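PDB 7MX5: Tol-Pal system protein TolB from Acinetobacter baumannii, which probably serves as the periplasmic component of the Tol-Pal system, which supports outer membrane invagination during cell division and helps keep the outer membrane intact. Local coordinates for residues A[171-176]-A[187-192]; A[177-182]-A[219-224]; A[210-215]-A[232-237]; A[228-233]-A[241-246]; A[252-257]-A[270-275]. All blocks are in the same frame, centred on the assembly; numbering follows the deposited sequence.

Contact 1: residues A[171-176]-A[187-192]; sequences PILSPA and VSFETK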
# COMPACT_ATOMS: atom_id res chain seq x y z
N PRO A 171 -13.17 -4.91 -18.51
CA PRO A 171 -12.73 -4.94 -17.10
C PRO A 171 -11.28 -5.36 -16.94
O PRO A 171 -10.81 -6.32 -17.55
CB PRO A 171 -13.68 -5.96 -16.46
CG PRO A 171 -14.89 -5.98 -17.33
CD PRO A 171 -14.50 -5.51 -18.70
N ILE A 172 -10.57 -4.62 -16.09
CA ILE A 172 -9.25 -5.00 -15.59
C ILE A 172 -9.36 -5.09 -14.08
O ILE A 172 -9.70 -4.10 -13.42
CB ILE A 172 -8.16 -3.99 -16.01
CG1 ILE A 172 -7.94 -4.03 -17.52
CG2 ILE A 172 -6.86 -4.28 -15.27
CD1 ILE A 172 -7.06 -2.91 -18.03
N LEU A 173 -9.08 -6.27 -13.53
CA LEU A 173 -9.36 -6.54 -12.12
C LEU A 173 -8.14 -7.11 -11.42
O LEU A 173 -7.28 -7.76 -12.03
CB LEU A 173 -10.53 -7.52 -11.97
CG LEU A 173 -11.74 -7.34 -12.89
CD1 LEU A 173 -12.61 -8.59 -12.87
CD2 LEU A 173 -12.54 -6.11 -12.49
N SER A 174 -8.07 -6.84 -10.11
CA SER A 174 -7.17 -7.48 -9.16
C SER A 174 -5.70 -7.36 -9.54
O SER A 174 -5.09 -8.36 -9.94
CB SER A 174 -7.54 -8.95 -8.99
OG SER A 174 -8.91 -9.09 -8.64
N PRO A 175 -5.10 -6.18 -9.44
CA PRO A 175 -3.64 -6.08 -9.61
C PRO A 175 -2.93 -6.72 -8.42
O PRO A 175 -3.28 -6.46 -7.26
CB PRO A 175 -3.38 -4.57 -9.69
CG PRO A 175 -4.71 -3.90 -9.64
CD PRO A 175 -5.72 -4.88 -9.14
N ALA A 176 -1.94 -7.55 -8.71
CA ALA A 176 -1.18 -8.26 -7.69
C ALA A 176 0.30 -8.08 -7.94
O ALA A 176 0.77 -8.25 -9.07
CB ALA A 176 -1.54 -9.75 -7.67
N VAL A 187 -6.02 -9.30 -14.02
CA VAL A 187 -7.03 -10.02 -14.79
C VAL A 187 -7.61 -9.05 -15.81
O VAL A 187 -8.12 -7.99 -15.44
CB VAL A 187 -8.12 -10.60 -13.89
CG1 VAL A 187 -9.10 -11.43 -14.71
CG2 VAL A 187 -7.50 -11.43 -12.78
N SER A 188 -7.52 -9.41 -17.09
CA SER A 188 -7.96 -8.55 -18.17
C SER A 188 -9.04 -9.24 -18.98
O SER A 188 -8.99 -10.45 -19.20
CB SER A 188 -6.80 -8.15 -19.08
OG SER A 188 -7.25 -7.38 -20.18
N PHE A 189 -10.02 -8.46 -19.43
CA PHE A 189 -11.08 -8.93 -20.32
C PHE A 189 -11.00 -8.27 -21.69
O PHE A 189 -12.00 -8.27 -22.42
CB PHE A 189 -12.45 -8.70 -19.70
CG PHE A 189 -12.73 -9.53 -18.47
CD1 PHE A 189 -12.10 -9.26 -17.27
CD2 PHE A 189 -13.62 -10.59 -18.53
CE1 PHE A 189 -12.35 -10.02 -16.15
CE2 PHE A 189 -13.88 -11.36 -17.41
CZ PHE A 189 -13.25 -11.07 -16.21
N GLU A 190 -9.84 -7.71 -22.05
CA GLU A 190 -9.69 -7.07 -23.35
C GLU A 190 -10.08 -8.00 -24.49
O GLU A 190 -10.62 -7.56 -25.51
CB GLU A 190 -8.25 -6.56 -23.53
CG GLU A 190 -7.20 -7.65 -23.71
CD GLU A 190 -5.80 -7.17 -23.41
OE1 GLU A 190 -5.50 -6.91 -22.22
OE2 GLU A 190 -4.99 -7.04 -24.35
N THR A 191 -9.83 -9.30 -24.32
CA THR A 191 -10.52 -10.34 -25.07
C THR A 191 -11.57 -10.94 -24.15
O THR A 191 -11.35 -11.06 -22.94
CB THR A 191 -9.55 -11.41 -25.56
OG1 THR A 191 -9.37 -12.40 -24.53
CG2 THR A 191 -8.20 -10.80 -25.91
N LYS A 192 -12.72 -11.30 -24.73
CA LYS A 192 -13.89 -11.75 -23.98
C LYS A 192 -13.56 -12.72 -22.85
O LYS A 192 -14.07 -12.58 -21.74
CB LYS A 192 -14.89 -12.40 -24.94
CG LYS A 192 -16.34 -12.28 -24.50
CD LYS A 192 -16.86 -13.61 -23.96
CE LYS A 192 -18.37 -13.57 -23.77
NZ LYS A 192 -18.74 -13.05 -22.43
O HOH W 1 -9.42 -5.66 -20.14
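F189 lays its ring beside P171 and L173, its CD1 3.7 Å from P171 CB and its CE1 3.6 Å from L173 CD1. P171 crosses the phenyl group at about a right angle, while the leucine methyl comes in obliquely; both offer compact apolar surface to the ring. Next along the strands lies the tightest part, the hydrogen-bonded pair L173–V187, where L173 N reaches V187 O at 2.7 Å and V187 N returns the bond to L173 O at 2.8 Å, both nearly straight. V187, beta-branched and at ease in an extended chain, points to the same face as L173. Strands 172-177 and 183-188 form the first hairpin of a beta-propeller blade, and I172 turns to the other face of the sheet, against L152 and L166 of the preceding blade. Toward F189 the pairing slackens: F189 N still finds P171 O at 3.0 Å, but the bond is bent to 139° at the hydrogen. A water enters there, donating to P171 O and to S188 OG. The small serine hydroxyl also accepts from E190 N, 3.2 Å from OG, closing an ST turn, and donates to E190 OE1, itself salt-bridged to R206.

Contact 2: residues A[177-182]-A[219-224]; sequences WTPDAK and PSFSPD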
# COMPACT_ATOMS: atom_id res chain seq x y z
N TRP A 177 1.04 -7.73 -6.89
CA TRP A 177 2.46 -7.43 -7.01
C TRP A 177 3.29 -8.70 -6.88
O TRP A 177 3.04 -9.53 -5.99
CB TRP A 177 2.88 -6.42 -5.94
CG TRP A 177 2.54 -5.01 -6.27
CD1 TRP A 177 1.45 -4.31 -5.85
CD2 TRP A 177 3.28 -4.12 -7.11
NE1 TRP A 177 1.47 -3.04 -6.36
CE2 TRP A 177 2.58 -2.90 -7.15
CE3 TRP A 177 4.47 -4.24 -7.84
CZ2 TRP A 177 3.04 -1.80 -7.87
CZ3 TRP A 177 4.92 -3.15 -8.56
CH2 TRP A 177 4.20 -1.95 -8.57
N THR A 178 4.27 -8.86 -7.76
CA THR A 178 5.22 -9.94 -7.64
C THR A 178 6.12 -9.71 -6.42
O THR A 178 6.33 -8.56 -6.01
CB THR A 178 6.04 -10.07 -8.92
OG1 THR A 178 5.86 -11.37 -9.49
CG2 THR A 178 7.52 -9.83 -8.68
N PRO A 179 6.63 -10.78 -5.80
CA PRO A 179 7.34 -10.63 -4.51
C PRO A 179 8.40 -9.55 -4.48
O PRO A 179 8.51 -8.83 -3.47
CB PRO A 179 7.96 -12.02 -4.29
CG PRO A 179 7.15 -12.95 -5.11
CD PRO A 179 6.42 -12.19 -6.17
N ASP A 180 9.20 -9.40 -5.53
CA ASP A 180 10.22 -8.36 -5.57
C ASP A 180 9.74 -7.09 -6.27
O ASP A 180 10.56 -6.21 -6.56
CB ASP A 180 11.50 -8.89 -6.24
CG ASP A 180 11.25 -9.45 -7.63
OD1 ASP A 180 10.43 -8.89 -8.38
OD2 ASP A 180 11.90 -10.47 -7.97
N ALA A 181 8.44 -6.98 -6.54
CA ALA A 181 7.81 -5.79 -7.11
C ALA A 181 8.39 -5.41 -8.47
O ALA A 181 8.27 -4.25 -8.89
CB ALA A 181 7.90 -4.60 -6.15
N LYS A 182 9.01 -6.35 -9.18
CA LYS A 182 9.51 -6.08 -10.52
C LYS A 182 8.45 -6.29 -11.59
O LYS A 182 8.50 -5.66 -12.65
CB LYS A 182 10.72 -6.95 -10.83
CG LYS A 182 12.06 -6.28 -10.59
CD LYS A 182 13.02 -7.20 -9.86
CE LYS A 182 14.37 -6.54 -9.64
NZ LYS A 182 15.47 -7.55 -9.58
N PRO A 219 -5.31 -12.88 -8.46
CA PRO A 219 -4.01 -13.54 -8.38
C PRO A 219 -3.24 -13.14 -7.12
O PRO A 219 -3.45 -12.08 -6.54
CB PRO A 219 -3.28 -13.06 -9.64
CG PRO A 219 -3.96 -11.79 -10.04
CD PRO A 219 -5.31 -11.74 -9.39
N SER A 220 -2.35 -14.04 -6.71
CA SER A 220 -1.48 -13.81 -5.56
C SER A 220 -0.26 -14.70 -5.72
O SER A 220 -0.39 -15.87 -6.08
CB SER A 220 -2.20 -14.10 -4.24
OG SER A 220 -1.32 -13.95 -3.14
N PHE A 221 0.92 -14.14 -5.45
CA PHE A 221 2.18 -14.79 -5.77
C PHE A 221 2.87 -15.31 -4.51
O PHE A 221 2.82 -14.67 -3.45
CB PHE A 221 3.10 -13.83 -6.51
CG PHE A 221 2.68 -13.57 -7.92
CD1 PHE A 221 2.92 -14.50 -8.91
CD2 PHE A 221 2.01 -12.40 -8.25
CE1 PHE A 221 2.52 -14.27 -10.21
CE2 PHE A 221 1.61 -12.16 -9.55
CZ PHE A 221 1.86 -13.10 -10.53
N SER A 222 3.50 -16.47 -4.65
CA SER A 222 4.21 -17.09 -3.54
C SER A 222 5.42 -16.24 -3.15
O SER A 222 6.06 -15.62 -4.01
CB SER A 222 4.67 -18.49 -3.92
OG SER A 222 3.99 -19.48 -3.19
N PRO A 223 5.75 -16.18 -1.86
CA PRO A 223 6.96 -15.45 -1.44
C PRO A 223 8.23 -15.97 -2.10
O PRO A 223 9.15 -15.18 -2.35
CB PRO A 223 7.00 -15.65 0.08
CG PRO A 223 5.61 -16.02 0.47
CD PRO A 223 4.91 -16.59 -0.72
N ASP A 224 8.31 -17.27 -2.39
CA ASP A 224 9.50 -17.82 -3.04
C ASP A 224 9.56 -17.52 -4.53
O ASP A 224 10.54 -17.90 -5.18
CB ASP A 224 9.57 -19.34 -2.80
CG ASP A 224 8.37 -20.09 -3.36
OD1 ASP A 224 7.60 -19.52 -4.16
OD2 ASP A 224 8.20 -21.28 -3.00
O HOH W 2 0.50 -11.25 -4.75
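F221 holds CG anti to its carbonyl carbon (chi1 -73°), and T178 has a chi1 of -120°, off the staggered positions, which puts OG1 over the F221 ring. The hydroxyl oxygen stands 4.1 Å above the plane, over the centre of the ring, phenylalanine offering a broad face to a small side chain. P179 comes in across the base of the same residue: its CD lies 3.7 Å from F221 CB, and the two side chains cross at about a right angle. P179 CG approaches S222 O to 3.1 Å, and its CB lies 3.9 Å from P223 O. Proline suits this place because its phi of -49° fits the second position of the type I turn from T178 to A181, which A181 N closes with a 2.7 Å bond to T178 O. D180 OD1 accepts from K182 N, an Asx turn that follows on from the beta turn. No direct hydrogen bond joins the segments; instead a water accepts from F221 N at 3.0 Å and makes a weak bond to W177 O. In the propeller, the turn joins strands 172-177 and 183-188 of one blade and meets the end of strand 215-221 in the next. F221 also rests on A185, while S222 and P223 pack against Y265 of strand 263-265, one blade farther on.

Contact 3: residues A[210-215]-A[232-237]; sequences TSFKGL and ASMNGN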
# COMPACT_ATOMS: atom_id res chain seq x y z
N THR A 210 -2.61 -17.61 -17.36
CA THR A 210 -3.68 -18.57 -17.58
C THR A 210 -4.88 -17.85 -18.18
O THR A 210 -5.02 -16.63 -18.05
CB THR A 210 -4.08 -19.28 -16.28
OG1 THR A 210 -4.91 -20.41 -16.58
CG2 THR A 210 -4.83 -18.34 -15.35
N SER A 211 -5.74 -18.63 -18.83
CA SER A 211 -6.92 -18.08 -19.50
C SER A 211 -7.90 -19.19 -19.89
O SER A 211 -7.57 -20.03 -20.73
CB SER A 211 -6.52 -17.28 -20.74
OG SER A 211 -7.61 -16.55 -21.25
N PHE A 212 -9.09 -19.18 -19.31
CA PHE A 212 -10.13 -20.14 -19.68
C PHE A 212 -11.49 -19.55 -19.32
O PHE A 212 -11.61 -18.36 -19.02
CB PHE A 212 -9.89 -21.50 -19.01
CG PHE A 212 -9.52 -21.41 -17.56
CD1 PHE A 212 -10.50 -21.36 -16.58
CD2 PHE A 212 -8.19 -21.40 -17.17
CE1 PHE A 212 -10.16 -21.28 -15.25
CE2 PHE A 212 -7.85 -21.33 -15.83
CZ PHE A 212 -8.84 -21.27 -14.87
N LYS A 213 -12.52 -20.40 -19.35
CA LYS A 213 -13.90 -19.93 -19.25
C LYS A 213 -14.30 -19.62 -17.81
O LYS A 213 -15.06 -18.68 -17.57
CB LYS A 213 -14.84 -20.97 -19.85
CG LYS A 213 -14.34 -22.40 -19.70
CD LYS A 213 -15.29 -23.40 -20.33
CE LYS A 213 -14.54 -24.63 -20.84
NZ LYS A 213 -15.35 -25.87 -20.71
N GLY A 214 -13.80 -20.40 -16.85
CA GLY A 214 -14.20 -20.24 -15.47
C GLY A 214 -13.30 -19.39 -14.61
O GLY A 214 -13.49 -19.35 -13.39
N LEU A 215 -12.33 -18.70 -15.21
CA LEU A 215 -11.37 -17.92 -14.43
C LEU A 215 -12.06 -16.73 -13.78
O LEU A 215 -12.60 -15.85 -14.47
CB LEU A 215 -10.24 -17.44 -15.34
CG LEU A 215 -9.12 -16.63 -14.66
CD1 LEU A 215 -8.44 -17.46 -13.59
CD2 LEU A 215 -8.12 -16.15 -15.70
N ALA A 232 -10.98 -19.58 -9.64
CA ALA A 232 -11.57 -20.00 -10.90
C ALA A 232 -12.69 -20.98 -10.61
O ALA A 232 -12.59 -21.80 -9.69
CB ALA A 232 -10.53 -20.64 -11.83
N SER A 233 -13.76 -20.90 -11.39
CA SER A 233 -14.92 -21.78 -11.27
C SER A 233 -15.14 -22.45 -12.62
O SER A 233 -15.87 -21.92 -13.46
CB SER A 233 -16.16 -21.00 -10.84
OG SER A 233 -16.22 -19.73 -11.48
N MET A 234 -14.50 -23.60 -12.83
CA MET A 234 -14.70 -24.34 -14.07
C MET A 234 -16.19 -24.59 -14.29
O MET A 234 -16.72 -24.33 -15.38
CB MET A 234 -13.93 -25.66 -14.03
CG MET A 234 -12.77 -25.77 -15.03
SD MET A 234 -12.98 -25.07 -16.69
CE MET A 234 -14.55 -25.74 -17.23
N ASN A 235 -16.88 -25.06 -13.26
CA ASN A 235 -18.33 -25.20 -13.30
C ASN A 235 -18.90 -24.73 -11.97
O ASN A 235 -18.44 -25.16 -10.91
CB ASN A 235 -18.74 -26.65 -13.59
CG ASN A 235 -19.89 -27.12 -12.71
OD1 ASN A 235 -21.06 -27.00 -13.09
ND2 ASN A 235 -19.56 -27.66 -11.55
N GLY A 236 -19.88 -23.83 -12.03
CA GLY A 236 -20.61 -23.43 -10.85
C GLY A 236 -19.93 -22.42 -9.95
O GLY A 236 -20.02 -21.21 -10.18
N ASN A 237 -19.25 -22.90 -8.91
CA ASN A 237 -18.83 -22.05 -7.81
C ASN A 237 -17.32 -21.83 -7.81
O ASN A 237 -16.55 -22.72 -8.16
CB ASN A 237 -19.25 -22.68 -6.47
CG ASN A 237 -20.59 -23.38 -6.56
OD1 ASN A 237 -20.68 -24.50 -7.07
ND2 ASN A 237 -21.64 -22.73 -6.07
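G214 O is gripped by S233, whose backbone N donates to it over a short 2.5 Å and whose OG adds a weak bond at 3.4 Å; A232 CA, 3.2 Å from the same oxygen, contributes a C-H contact. These bonds lie where the propeller chain passes from one blade to the next: strand 206-211 ends the first, and L215 opens strand 215-221 of the second, pairing with A232 as an antiparallel non-hydrogen-bonded pair. The S233 hydroxyl has a further partner in N216 OD1. Glycine fits position 214 because a beta carbon there would run into S233 O and M234 N. Its CA instead comes within 3.1 Å of S233 O, in a second C-H contact. F212 sets its ring beside this pair. One face receives L215 CB, nearer its border than its middle, while A232 CB lies in the ring plane at the edge, 3.5 Å from F212 CE1; alanine is small enough to fit against the ring edge and, with CB 4.2 Å from L215 CD1, beside the leucine. M234 makes an oblique Met-aromatic contact, SD 5.3 Å from the centre of the F212 ring. Its chain bends at chi2 (-38°) and chi3 (-50°), so that although CB points away its end comes back toward the other segment. M234 CE lies against the aliphatic stem of K213, 3.6 Å from K213 NZ.

Contact 4: residues A[228-233]-A[241-246]; sequences MLFTAS and YQMDLS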
# COMPACT_ATOMS: atom_id res chain seq x y z
N MET A 228 1.75 -19.33 -7.86
CA MET A 228 0.72 -18.30 -7.87
C MET A 228 -0.63 -18.93 -7.58
O MET A 228 -0.96 -19.99 -8.13
CB MET A 228 0.68 -17.57 -9.22
CG MET A 228 -0.57 -16.73 -9.43
SD MET A 228 -0.80 -16.23 -11.15
CE MET A 228 -2.02 -17.43 -11.67
N LEU A 229 -1.40 -18.29 -6.71
CA LEU A 229 -2.77 -18.70 -6.43
C LEU A 229 -3.74 -17.85 -7.24
O LEU A 229 -3.46 -16.69 -7.56
CB LEU A 229 -3.10 -18.57 -4.94
CG LEU A 229 -2.45 -19.58 -3.99
CD1 LEU A 229 -2.47 -19.04 -2.57
CD2 LEU A 229 -3.15 -20.92 -4.07
N PHE A 230 -4.88 -18.44 -7.58
CA PHE A 230 -5.91 -17.72 -8.32
C PHE A 230 -7.25 -18.41 -8.10
O PHE A 230 -7.31 -19.59 -7.73
CB PHE A 230 -5.58 -17.63 -9.81
CG PHE A 230 -5.49 -18.96 -10.51
CD1 PHE A 230 -4.36 -19.75 -10.39
CD2 PHE A 230 -6.53 -19.41 -11.30
CE1 PHE A 230 -4.27 -20.96 -11.04
CE2 PHE A 230 -6.45 -20.63 -11.95
CZ PHE A 230 -5.32 -21.40 -11.82
N THR A 231 -8.32 -17.66 -8.31
CA THR A 231 -9.68 -18.16 -8.18
C THR A 231 -10.25 -18.47 -9.55
O THR A 231 -10.04 -17.71 -10.51
CB THR A 231 -10.57 -17.14 -7.46
OG1 THR A 231 -9.85 -16.55 -6.37
CG2 THR A 231 -11.82 -17.82 -6.93
N ALA A 232 -10.98 -19.58 -9.64
CA ALA A 232 -11.57 -20.00 -10.90
C ALA A 232 -12.69 -20.98 -10.61
O ALA A 232 -12.59 -21.80 -9.69
CB ALA A 232 -10.53 -20.64 -11.83
N SER A 233 -13.76 -20.90 -11.39
CA SER A 233 -14.92 -21.78 -11.27
C SER A 233 -15.14 -22.45 -12.62
O SER A 233 -15.87 -21.92 -13.46
CB SER A 233 -16.16 -21.00 -10.84
OG SER A 233 -16.22 -19.73 -11.48
N TYR A 241 -7.10 -22.23 -6.79
CA TYR A 241 -6.12 -23.04 -7.49
C TYR A 241 -4.73 -22.50 -7.22
O TYR A 241 -4.54 -21.29 -7.05
CB TYR A 241 -6.39 -23.05 -9.00
CG TYR A 241 -7.67 -23.73 -9.42
CD1 TYR A 241 -8.87 -23.05 -9.42
CD2 TYR A 241 -7.67 -25.07 -9.79
CE1 TYR A 241 -10.05 -23.67 -9.79
CE2 TYR A 241 -8.84 -25.70 -10.17
CZ TYR A 241 -10.03 -25.00 -10.16
OH TYR A 241 -11.19 -25.63 -10.53
N GLN A 242 -3.75 -23.39 -7.19
CA GLN A 242 -2.34 -23.00 -7.11
C GLN A 242 -1.65 -23.37 -8.40
O GLN A 242 -1.74 -24.52 -8.86
CB GLN A 242 -1.63 -23.67 -5.93
CG GLN A 242 -0.25 -23.08 -5.68
CD GLN A 242 0.49 -23.74 -4.53
OE1 GLN A 242 0.05 -24.76 -3.99
NE2 GLN A 242 1.63 -23.17 -4.15
N MET A 243 -0.95 -22.41 -8.99
CA MET A 243 -0.19 -22.63 -10.21
C MET A 243 1.30 -22.73 -9.89
O MET A 243 1.80 -22.05 -8.99
CB MET A 243 -0.41 -21.51 -11.22
CG MET A 243 -0.24 -21.97 -12.65
SD MET A 243 -0.08 -20.62 -13.82
CE MET A 243 -1.24 -21.15 -15.07
N ASP A 244 1.99 -23.59 -10.62
CA ASP A 244 3.44 -23.66 -10.60
C ASP A 244 3.96 -22.92 -11.83
O ASP A 244 3.61 -23.27 -12.96
CB ASP A 244 3.93 -25.10 -10.58
CG ASP A 244 5.43 -25.21 -10.71
OD1 ASP A 244 6.14 -24.34 -10.17
OD2 ASP A 244 5.90 -26.18 -11.34
N LEU A 245 4.78 -21.89 -11.60
CA LEU A 245 5.14 -20.98 -12.68
C LEU A 245 5.98 -21.66 -13.76
O LEU A 245 5.91 -21.26 -14.93
CB LEU A 245 5.90 -19.77 -12.11
CG LEU A 245 5.14 -18.86 -11.15
CD1 LEU A 245 5.78 -17.48 -11.10
CD2 LEU A 245 3.67 -18.75 -11.53
N SER A 246 6.76 -22.67 -13.39
CA SER A 246 7.70 -23.27 -14.34
C SER A 246 6.97 -24.01 -15.46
O SER A 246 7.30 -23.84 -16.64
CB SER A 246 8.66 -24.20 -13.61
OG SER A 246 7.97 -25.34 -13.11
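Y241 packs from its first carbon on F230: CB sits over the face of the phenyl ring, displaced from the middle and 3.7 Å from the ring centre, a CH-pi contact. CG follows beside F230 CZ. The two rings are nearly parallel (20°) but displaced, with centres 5.6 Å apart, and little of one faces the other; the long flat tyrosine reaches on from F230 to A232. There Y241 CD1 lies 3.8 Å from A232 CB, and CE1 approaches A232 O to 3.2 Å, the oxygen meeting the ring at its edge, in plane. CZ and OH pass it farther off. Between the two backbones, four hydrogen bonds pair M228 with M243 and F230 with Y241, the tightest running from M243 N to M228 O at 2.6 Å. This is the central hairpin of a four-stranded propeller blade, strands 227-232 and 239-244. F230 also borders M243, CE1 lying 3.9 Å from M243 CB, and flexible methionines fill the same face: M228 CE reaches M243 SD at 4.3 Å. On the other face L229 CD2 packs 3.7 Å from Q242 CB, using the aliphatic stem of a glutamine whose NE2 bonds weakly to Y265 OH. The chemistry implies a division of labour: backbone bonds set the register, whereas the side chains cohere through dispersion and weak C-H contacts, without a side-chain hydrogen bond between the two segments.

Contact 5: residues A[252-257]-A[270-275]; sequences RMTNDS and KAFIFT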
# COMPACT_ATOMS: atom_id res chain seq x y z
N ARG A 252 -6.23 -27.95 -7.98
CA ARG A 252 -7.12 -27.22 -7.09
C ARG A 252 -6.86 -27.55 -5.62
O ARG A 252 -6.24 -28.56 -5.28
CB ARG A 252 -8.58 -27.50 -7.45
CG ARG A 252 -9.05 -28.90 -7.15
CD ARG A 252 -10.54 -28.89 -6.92
NE ARG A 252 -10.87 -28.39 -5.59
CZ ARG A 252 -11.23 -29.16 -4.57
NH1 ARG A 252 -11.36 -30.47 -4.71
NH2 ARG A 252 -11.48 -28.60 -3.39
N MET A 253 -7.38 -26.68 -4.75
CA MET A 253 -7.11 -26.79 -3.32
C MET A 253 -8.37 -26.80 -2.46
O MET A 253 -8.61 -27.77 -1.74
CB MET A 253 -6.17 -25.68 -2.87
CG MET A 253 -5.16 -25.24 -3.92
SD MET A 253 -3.61 -26.16 -3.77
CE MET A 253 -2.77 -25.16 -2.55
N THR A 254 -9.14 -25.72 -2.45
CA THR A 254 -10.23 -25.69 -1.48
C THR A 254 -11.70 -25.40 -1.78
O THR A 254 -12.47 -26.30 -2.14
CB THR A 254 -9.89 -24.77 -0.27
OG1 THR A 254 -8.48 -24.49 -0.22
CG2 THR A 254 -10.32 -25.42 1.03
N ASN A 255 -12.07 -24.14 -1.61
CA ASN A 255 -13.48 -23.76 -1.61
C ASN A 255 -14.58 -23.81 -2.66
O ASN A 255 -14.64 -22.99 -3.56
CB ASN A 255 -13.66 -22.50 -0.81
CG ASN A 255 -14.28 -22.79 0.50
OD1 ASN A 255 -15.25 -22.18 0.88
ND2 ASN A 255 -13.75 -23.77 1.17
N ASP A 256 -15.48 -24.77 -2.49
CA ASP A 256 -16.66 -24.78 -3.34
C ASP A 256 -17.86 -24.38 -2.47
O ASP A 256 -18.75 -25.18 -2.20
CB ASP A 256 -16.83 -26.19 -3.94
CG ASP A 256 -17.88 -26.25 -5.04
OD1 ASP A 256 -18.84 -25.46 -5.01
OD2 ASP A 256 -17.73 -27.11 -5.94
N SER A 257 -17.86 -23.13 -2.02
CA SER A 257 -18.73 -22.70 -0.93
C SER A 257 -19.86 -21.77 -1.35
O SER A 257 -20.65 -21.36 -0.49
CB SER A 257 -17.91 -22.02 0.17
OG SER A 257 -17.26 -20.86 -0.31
N LYS A 270 4.28 -20.77 4.36
CA LYS A 270 3.74 -21.99 4.96
C LYS A 270 2.28 -22.22 4.63
O LYS A 270 1.82 -23.37 4.68
CB LYS A 270 3.91 -21.94 6.48
CG LYS A 270 5.34 -21.76 6.96
CD LYS A 270 5.62 -22.64 8.17
CE LYS A 270 6.28 -21.86 9.29
NZ LYS A 270 5.61 -22.11 10.60
N ALA A 271 1.53 -21.18 4.29
CA ALA A 271 0.09 -21.30 4.16
C ALA A 271 -0.44 -20.14 3.32
O ALA A 271 0.31 -19.29 2.84
CB ALA A 271 -0.57 -21.31 5.55
N PHE A 272 -1.76 -20.13 3.13
CA PHE A 272 -2.46 -19.00 2.55
C PHE A 272 -3.83 -18.88 3.22
O PHE A 272 -4.36 -19.85 3.76
CB PHE A 272 -2.61 -19.11 1.02
CG PHE A 272 -3.55 -20.20 0.57
CD1 PHE A 272 -4.91 -19.95 0.44
CD2 PHE A 272 -3.08 -21.45 0.23
CE1 PHE A 272 -5.78 -20.93 0.01
CE2 PHE A 272 -3.94 -22.44 -0.21
CZ PHE A 272 -5.29 -22.18 -0.32
N ILE A 273 -4.38 -17.67 3.18
CA ILE A 273 -5.69 -17.40 3.75
C ILE A 273 -6.68 -17.17 2.61
O ILE A 273 -6.31 -16.84 1.48
CB ILE A 273 -5.67 -16.20 4.72
CG1 ILE A 273 -5.45 -14.90 3.95
CG2 ILE A 273 -4.60 -16.39 5.78
CD1 ILE A 273 -5.73 -13.66 4.77
N PHE A 274 -7.96 -17.35 2.93
CA PHE A 274 -9.00 -17.24 1.92
C PHE A 274 -10.35 -17.07 2.61
O PHE A 274 -10.51 -17.39 3.79
CB PHE A 274 -9.02 -18.47 1.00
CG PHE A 274 -9.35 -19.75 1.70
CD1 PHE A 274 -8.41 -20.38 2.52
CD2 PHE A 274 -10.60 -20.34 1.56
CE1 PHE A 274 -8.72 -21.55 3.17
CE2 PHE A 274 -10.90 -21.51 2.21
CZ PHE A 274 -9.96 -22.12 3.01
N THR A 275 -11.31 -16.56 1.84
CA THR A 275 -12.68 -16.39 2.32
C THR A 275 -13.50 -17.62 1.98
O THR A 275 -13.31 -18.25 0.93
CB THR A 275 -13.31 -15.14 1.68
OG1 THR A 275 -12.54 -13.99 2.04
CG2 THR A 275 -14.75 -14.96 2.15
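F274 turns one ring face to T254, whose OG1 stands 4.3 Å above the plane, out toward the ring's margin, and takes N255 ND2 at its edge, 3.8 Å from F274 CE2. The neighbouring F272 ring meets T254 OG1 near its own plane, 3.9 Å from F272 CZ, so the one hydroxyl touches both phenyl groups, the face of one and the edge of the other. This is a blade-to-blade junction of the beta-propeller: residues 252-257 leave strand 249-252 and pass along strand 271-276 of the following blade. Two residues apart on that strand, F272 and F274 point the same way, and each sets CG between the backbone N and the carbonyl carbon (chi1 70° and 64°). Phenylalanine suits both places, bridging backbones that stay well apart, N255 CA to T275 CA being 8.4 Å. The threonine's other branch also serves packing, T254 CG2 lying 3.9 Å from F274 CZ. No hydrogen bond crosses the contact; N255 OD1, whose position is less certain, appears to bond to S276 OG. R252 NH2 donates to T254 O at 2.8 Å. Next to R252, M253 bends at chi2 and chi3, and its CE comes obliquely to F272 CE2 at 3.8 Å.

How the contacts relate
The five contacts follow the propeller round three successive blades. Contact 1, within one blade, touches contact 2, which joins that blade to the next: A176 CB lies 3.2 Å from P219 O, and the centres are 18 Å apart. Contact 2 joins contact 4 through the adjacent strands 215-221 and 227-232, S220 O lying 2.7 Å from L229 N in a probable hydrogen bond. Contacts 3 and 4 have A232 and S233 in common and centres 11 Å apart; L215 CD1 packs 3.6 Å from F230 CD2. Contact 4 is equally near contact 5, reached across the next interface by L229 CD1, 3.5 Å from F272 CG. Contacts 1 and 5 lie farther apart, 22 Å between centres, and do not touch.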